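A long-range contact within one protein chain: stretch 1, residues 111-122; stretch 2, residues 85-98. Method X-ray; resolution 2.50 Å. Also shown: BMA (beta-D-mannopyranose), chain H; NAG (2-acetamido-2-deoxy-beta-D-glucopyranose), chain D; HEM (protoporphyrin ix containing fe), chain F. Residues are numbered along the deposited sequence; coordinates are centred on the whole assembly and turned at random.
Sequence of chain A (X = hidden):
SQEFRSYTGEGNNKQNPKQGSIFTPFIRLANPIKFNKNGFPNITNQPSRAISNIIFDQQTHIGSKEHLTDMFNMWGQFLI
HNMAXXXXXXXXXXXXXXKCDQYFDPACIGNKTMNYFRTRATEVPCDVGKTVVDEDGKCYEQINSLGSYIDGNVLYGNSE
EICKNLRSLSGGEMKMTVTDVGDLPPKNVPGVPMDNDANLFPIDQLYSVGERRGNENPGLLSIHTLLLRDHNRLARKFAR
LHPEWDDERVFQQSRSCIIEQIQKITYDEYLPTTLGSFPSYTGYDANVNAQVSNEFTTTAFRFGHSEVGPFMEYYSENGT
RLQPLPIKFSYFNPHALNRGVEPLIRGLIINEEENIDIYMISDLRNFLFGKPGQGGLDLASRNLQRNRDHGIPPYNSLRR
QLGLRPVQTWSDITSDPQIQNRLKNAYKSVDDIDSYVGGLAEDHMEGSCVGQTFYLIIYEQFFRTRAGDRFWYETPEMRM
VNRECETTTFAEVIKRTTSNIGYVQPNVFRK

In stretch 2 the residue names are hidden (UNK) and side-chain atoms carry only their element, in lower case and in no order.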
# COMPACT_ATOMS: atom_id res chain seq x y z
N ASN A 111 10.03 -11.23 29.14
CA ASN A 111 8.61 -11.44 28.85
C ASN A 111 8.00 -10.28 28.06
O ASN A 111 6.77 -10.24 27.91
CB ASN A 111 7.83 -11.66 30.14
CG ASN A 111 7.77 -10.42 31.02
OD1 ASN A 111 8.23 -9.34 30.63
ND2 ASN A 111 7.19 -10.56 32.20
N LYS A 112 8.81 -9.36 27.55
CA LYS A 112 8.29 -8.19 26.85
C LYS A 112 7.85 -8.57 25.43
O LYS A 112 8.49 -9.39 24.77
CB LYS A 112 9.34 -7.09 26.79
CG LYS A 112 9.62 -6.43 28.14
CD LYS A 112 8.47 -5.53 28.56
CE LYS A 112 8.80 -4.76 29.82
NZ LYS A 112 7.70 -3.84 30.21
N THR A 113 6.77 -7.94 24.97
CA THR A 113 6.20 -8.25 23.67
C THR A 113 5.71 -6.97 23.00
O THR A 113 5.58 -5.91 23.63
CB THR A 113 5.04 -9.25 23.77
OG1 THR A 113 4.02 -8.71 24.61
CG2 THR A 113 5.52 -10.57 24.34
N MET A 114 5.43 -7.08 21.71
CA MET A 114 4.76 -6.04 20.94
C MET A 114 3.44 -6.59 20.42
O MET A 114 3.37 -7.74 19.97
CB MET A 114 5.63 -5.57 19.77
CG MET A 114 6.88 -4.83 20.21
SD MET A 114 7.91 -4.34 18.82
CE MET A 114 8.56 -5.92 18.30
N ASN A 115 2.40 -5.77 20.48
CA ASN A 115 1.07 -6.21 20.06
C ASN A 115 1.10 -6.72 18.63
O ASN A 115 1.70 -6.11 17.74
CB ASN A 115 0.08 -5.06 20.18
CG ASN A 115 -0.13 -4.61 21.61
OD1 ASN A 115 0.75 -3.98 22.21
ND2 ASN A 115 -1.29 -4.93 22.17
N TYR A 116 0.45 -7.86 18.40
CA TYR A 116 0.17 -8.33 17.05
C TYR A 116 -1.07 -9.19 17.07
O TYR A 116 -1.21 -10.07 17.93
CB TYR A 116 1.34 -9.12 16.46
CG TYR A 116 1.06 -9.67 15.08
CD1 TYR A 116 0.40 -10.89 14.92
CD2 TYR A 116 1.43 -8.97 13.94
CE1 TYR A 116 0.14 -11.39 13.66
CE2 TYR A 116 1.17 -9.47 12.68
CZ TYR A 116 0.52 -10.68 12.55
OH TYR A 116 0.26 -11.18 11.30
N PHE A 117 -1.97 -8.95 16.12
CA PHE A 117 -3.20 -9.70 15.98
C PHE A 117 -3.25 -10.32 14.59
O PHE A 117 -2.97 -9.65 13.60
CB PHE A 117 -4.41 -8.81 16.21
CG PHE A 117 -4.56 -8.35 17.63
CD1 PHE A 117 -3.87 -7.24 18.09
CD2 PHE A 117 -5.37 -9.04 18.51
CE1 PHE A 117 -4.00 -6.82 19.40
CE2 PHE A 117 -5.50 -8.63 19.82
CZ PHE A 117 -4.81 -7.52 20.27
N ARG A 118 -3.59 -11.60 14.53
CA ARG A 118 -3.54 -12.33 13.28
C ARG A 118 -4.65 -11.87 12.34
O ARG A 118 -5.72 -11.44 12.76
CB ARG A 118 -3.63 -13.84 13.53
CG ARG A 118 -2.49 -14.39 14.37
CD ARG A 118 -2.47 -15.91 14.39
NE ARG A 118 -2.13 -16.47 13.08
CZ ARG A 118 -1.91 -17.77 12.86
NH1 ARG A 118 -1.99 -18.64 13.85
NH2 ARG A 118 -1.61 -18.18 11.64
N THR A 119 -4.37 -11.98 11.04
CA THR A 119 -5.30 -11.51 10.03
C THR A 119 -6.58 -12.33 10.04
O THR A 119 -6.57 -13.54 10.26
CB THR A 119 -4.65 -11.58 8.65
OG1 THR A 119 -3.40 -10.88 8.69
CG2 THR A 119 -5.55 -10.95 7.59
N ARG A 120 -7.70 -11.65 9.79
CA ARG A 120 -8.98 -12.34 9.66
C ARG A 120 -8.88 -13.43 8.61
O ARG A 120 -8.35 -13.23 7.51
CB ARG A 120 -10.08 -11.35 9.28
CG ARG A 120 -11.47 -11.95 9.11
CD ARG A 120 -12.44 -10.92 8.56
NE ARG A 120 -13.67 -11.51 8.04
CZ ARG A 120 -14.66 -10.81 7.51
NH1 ARG A 120 -14.58 -9.48 7.42
NH2 ARG A 120 -15.74 -11.43 7.05
N ALA A 121 -9.40 -14.59 8.98
CA ALA A 121 -9.38 -15.75 8.11
C ALA A 121 -10.75 -16.42 8.15
O ALA A 121 -11.56 -16.19 9.05
CB ALA A 121 -8.28 -16.76 8.49
N THR A 122 -10.99 -17.25 7.14
CA THR A 122 -12.24 -17.97 7.00
C THR A 122 -11.94 -19.36 6.46
O THR A 122 -10.95 -19.57 5.75
CB THR A 122 -13.22 -17.22 6.06
OG1 THR A 122 -14.55 -17.70 6.28
CG2 THR A 122 -12.84 -17.45 4.57
N UNK A 85 -6.42 -4.95 2.14
CA UNK A 85 -6.32 -4.68 3.57
C UNK A 85 -6.39 -6.00 4.32
O UNK A 85 -7.38 -6.73 4.20
c UNK A 85 -8.72 -2.84 6.02
c UNK A 85 -7.43 -3.75 4.05
c UNK A 85 -7.42 -3.48 5.56
c UNK A 85 -6.23 -2.61 5.94
N UNK A 86 -5.35 -6.30 5.09
CA UNK A 86 -5.32 -7.51 5.91
C UNK A 86 -5.81 -7.14 7.31
O UNK A 86 -5.04 -6.98 8.26
o UNK A 86 -3.52 -8.50 4.63
c UNK A 86 -3.92 -8.11 5.93
N UNK A 87 -7.12 -7.01 7.43
CA UNK A 87 -7.71 -6.55 8.69
C UNK A 87 -7.60 -7.64 9.75
O UNK A 87 -8.08 -8.75 9.52
c UNK A 87 -9.17 -6.17 8.47
n UNK A 87 -11.16 -2.96 10.86
c UNK A 87 -9.79 -5.39 9.63
c UNK A 87 -11.20 -4.91 9.30
c UNK A 87 -11.87 -4.22 10.48
N UNK A 88 -6.98 -7.37 10.90
CA UNK A 88 -6.85 -8.42 11.92
C UNK A 88 -8.13 -8.67 12.69
O UNK A 88 -9.00 -7.81 12.83
c UNK A 88 -5.76 -7.87 12.86
c UNK A 88 -6.17 -6.19 11.24
c UNK A 88 -5.12 -6.75 12.12
N UNK A 89 -8.24 -9.90 13.20
CA UNK A 89 -9.21 -10.25 14.23
C UNK A 89 -8.57 -10.13 15.60
O UNK A 89 -7.35 -10.01 15.72
c UNK A 89 -9.70 -11.68 14.02
o UNK A 89 -10.24 -14.13 12.52
o UNK A 89 -12.34 -13.64 12.94
c UNK A 89 -11.14 -13.31 12.79
c UNK A 89 -10.77 -11.85 12.97
N UNK A 90 -9.36 -10.17 16.68
CA UNK A 90 -8.76 -10.24 18.02
C UNK A 90 -8.16 -11.62 18.29
O UNK A 90 -8.52 -12.28 19.27
c UNK A 90 -11.03 -9.40 18.08
c UNK A 90 -10.82 -10.02 16.74
c UNK A 90 -9.94 -9.93 18.96
N UNK A 91 -7.24 -12.04 17.43
CA UNK A 91 -6.58 -13.34 17.50
C UNK A 91 -5.11 -13.06 17.75
O UNK A 91 -4.32 -12.91 16.81
o UNK A 91 -6.21 -16.12 17.42
c UNK A 91 -6.80 -14.14 16.22
n UNK A 91 -5.93 -16.14 15.19
c UNK A 91 -6.29 -15.56 16.33
N UNK A 92 -4.73 -12.99 19.02
CA UNK A 92 -3.44 -12.43 19.41
C UNK A 92 -2.32 -13.46 19.24
O UNK A 92 -2.38 -14.55 19.83
o UNK A 92 -2.25 -11.42 21.26
c UNK A 92 -3.49 -11.94 20.85
N UNK A 93 -1.32 -13.12 18.43
CA UNK A 93 -0.04 -13.83 18.37
C UNK A 93 1.05 -12.79 18.61
O UNK A 93 1.68 -12.31 17.66
c UNK A 93 1.54 -15.15 16.90
c UNK A 93 3.50 -15.94 16.02
c UNK A 93 4.47 -16.27 15.07
c UNK A 93 2.01 -15.08 14.33
c UNK A 93 4.18 -16.00 13.76
c UNK A 93 0.17 -14.54 17.04
c UNK A 93 2.34 -15.62 17.90
c UNK A 93 2.27 -15.35 15.68
c UNK A 93 2.96 -15.41 13.39
n UNK A 93 3.52 -16.10 17.38
N UNK A 94 1.29 -12.41 19.87
CA UNK A 94 2.21 -11.30 20.15
C UNK A 94 3.59 -11.52 19.54
O UNK A 94 4.01 -12.65 19.27
c UNK A 94 1.00 -11.92 22.12
c UNK A 94 2.27 -11.27 21.68
c UNK A 94 0.71 -12.97 21.10
N UNK A 95 4.28 -10.41 19.33
CA UNK A 95 5.65 -10.43 18.83
C UNK A 95 6.59 -10.49 20.03
O UNK A 95 6.62 -9.56 20.85
c UNK A 95 5.95 -9.20 17.96
c UNK A 95 4.90 -9.09 16.86
c UNK A 95 5.19 -8.05 15.79
c UNK A 95 7.37 -9.29 17.40
N UNK A 96 7.35 -11.57 20.13
CA UNK A 96 8.27 -11.74 21.25
C UNK A 96 9.48 -10.84 21.08
O UNK A 96 10.06 -10.75 19.99
c UNK A 96 7.10 -16.44 22.75
n UNK A 96 7.54 -17.86 22.82
c UNK A 96 8.70 -13.20 21.36
c UNK A 96 8.14 -15.55 22.08
c UNK A 96 7.62 -14.13 21.88
N UNK A 97 9.86 -10.15 22.15
CA UNK A 97 11.04 -9.30 22.18
C UNK A 97 12.19 -10.11 22.78
O UNK A 97 12.05 -10.60 23.91
c UNK A 97 9.65 -7.22 22.38
c UNK A 97 12.06 -7.18 23.07
c UNK A 97 10.79 -8.02 22.99
N UNK A 98 13.31 -10.27 22.08
CA UNK A 98 14.46 -10.94 22.69
C UNK A 98 14.86 -10.25 23.99
O UNK A 98 14.81 -9.03 24.10
c UNK A 98 13.55 -9.95 20.66
c UNK A 98 15.55 -10.81 21.62
c UNK A 98 14.81 -10.70 20.35
C1 BMA H . -15.52 -17.10 7.37
C2 BMA H . -15.96 -15.95 8.33
C3 BMA H . -16.77 -14.90 7.54
C4 BMA H . -17.69 -15.58 6.49
C5 BMA H . -17.87 -17.06 6.87
C6 BMA H . -18.87 -17.80 6.00
O2 BMA H . -14.83 -15.28 8.88
O3 BMA H . -15.91 -13.96 6.92
O4 BMA H . -18.97 -14.95 6.48
O5 BMA H . -16.60 -17.71 6.70
O6 BMA H . -19.73 -18.61 6.83
C1 NAG D . 6.45 -11.60 32.90
C2 NAG D . 7.51 -11.98 33.94
C3 NAG D . 7.07 -11.53 35.33
C4 NAG D . 6.37 -10.18 35.24
C5 NAG D . 5.06 -10.34 34.47
C6 NAG D . 4.69 -9.12 33.67
C7 NAG D . 8.96 -13.99 34.00
C8 NAG D . 10.13 -13.06 34.10
N2 NAG D . 7.75 -13.41 33.92
O3 NAG D . 8.21 -11.44 36.18
O4 NAG D . 6.09 -9.68 36.54
O5 NAG D . 5.16 -11.43 33.54
O6 NAG D . 4.05 -8.14 34.47
O7 NAG D . 9.09 -15.21 33.98
CHA HEM F . 1.02 -2.68 5.22
CHB HEM F . 2.77 1.28 7.37
CHC HEM F . 4.68 2.71 3.13
CHD HEM F . 3.13 -1.38 1.05
C1A HEM F . 1.39 -1.76 6.18
C2A HEM F . 1.16 -1.89 7.59
C3A HEM F . 1.65 -0.80 8.20
C4A HEM F . 2.19 0.06 7.17
CMA HEM F . 1.63 -0.49 9.71
CAA HEM F . 0.49 -3.10 8.26
CBA HEM F . 1.57 -3.81 9.07
CGA HEM F . 1.19 -5.25 9.29
O1A HEM F . 1.10 -6.01 8.28
O2A HEM F . 1.00 -5.65 10.46
C1B HEM F . 3.42 2.01 6.40
C2B HEM F . 4.03 3.30 6.61
C3B HEM F . 4.56 3.71 5.44
C4B HEM F . 4.29 2.68 4.45
CMB HEM F . 4.02 4.01 7.98
CAB HEM F . 5.33 5.00 5.10
CBB HEM F . 5.66 5.92 6.02
C1C HEM F . 4.44 1.73 2.19
C2C HEM F . 4.86 1.74 0.80
C3C HEM F . 4.42 0.60 0.22
C4C HEM F . 3.72 -0.15 1.24
CMC HEM F . 5.66 2.92 0.20
CAC HEM F . 4.55 0.03 -1.22
CBC HEM F . 5.15 0.63 -2.24
C1D HEM F . 2.39 -2.06 1.99
C2D HEM F . 1.64 -3.27 1.75
C3D HEM F . 1.07 -3.63 2.90
C4D HEM F . 1.42 -2.65 3.91
CMD HEM F . 1.55 -4.01 0.40
CAD HEM F . 0.15 -4.83 3.17
CBD HEM F . -1.23 -4.41 2.66
CGD HEM F . -2.33 -5.01 3.51
O1D HEM F . -2.67 -4.41 4.56
O2D HEM F . -2.87 -6.08 3.14
NA HEM F . 2.01 -0.56 5.95
NB HEM F . 3.59 1.66 5.07
NC HEM F . 3.75 0.56 2.42
ND HEM F . 2.24 -1.71 3.31
FE HEM F . 2.86 -0.02 4.17
O HOH W 1 -0.60 -9.11 20.68
O HOH W 2 11.83 -9.43 26.07

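Position 85 carries four carbons forked at the second and does not touch stretch 1; it is Leu85. At 86 one carbon bears one oxygen: Ser86. Its CB lies 3.7 Å from Thr119 CG2, while its OG donates to heme O2D at 2.9 Å. Position 87 has four carbons in a row ending in nitrogen, Lys87; the end of this chain leads away from stretch 1, and the backbone makes the link, Arg120 N donating to Lys87 O at 2.9 Å.

Three carbons closing onto the backbone nitrogen mark 88 as proline. Pro88 CB packs 3.7 Å from Phe117 CB, and its CA comes within 3.9 Å of Thr119 CA. Position 89 has three carbons, the last bearing two oxygens, with its end reaching nearer to stretch 1. The two terminal oxygens make a carboxylate, so this is Glu89. OE1 is 3.6 Å from Arg120 CA, and Glu89 N donates to Arg118 O at 3.0 Å.

Another ring closed onto nitrogen, directed away at the corner of the chain, makes 90 Pro90; its CA sits 3.6 Å from Phe117 CD2. Position 91 has two carbons, the second with one oxygen and one nitrogen: Asn91. ND2 approaches Arg118 CD at 3.6 Å, and Asn91 O accepts from Arg118 N at 2.7 Å, nearly linearly. Position 92 has one carbon and one oxygen: Ser92, on the same sheet face as Phe117. Water 1 links Ser92 OG (2.9 Å) to Tyr116 N (2.8 Å).

Fused five- and six-membered rings with one nitrogen make 93 Trp93, whose CE3 lies 4.2 Å from Tyr116 CE1. Position 94, a third ring onto nitrogen, is Pro94, its CB 4.0 Å from Thr113 CB. Position 95 has four carbons forked at the first, one arm two long: Ile95. CG1 meets Tyr116 CB at 3.6 Å and CG2 meets Met114 CE at 3.7 Å. Position 96, a four-carbon row ending in nitrogen, is Lys96, beside Thr113. At 97 one carbon carries two: Val97, with CG2 3.8 Å from Thr113 CA. Position 98, the last ring, without contact, is Pro98.

The stretches pair antiparallel. Reciprocal bonds join Met114 and Ile95 (N to O, 2.9 Å each way), and Val97 N to Lys112 O (3.1 Å) and Trp93 N to Tyr116 O (3.1 Å) extend the ladder. A bulge between Phe117 and Thr119 shifts the register by two, and the backbone hydrogen bonds run on through it, Arg118 using both its N and its O. Apolar packing around Ile95 reinforces this backbone frame.

Stretch 2, residues 85-98: LSKPEPNSWPIKVP
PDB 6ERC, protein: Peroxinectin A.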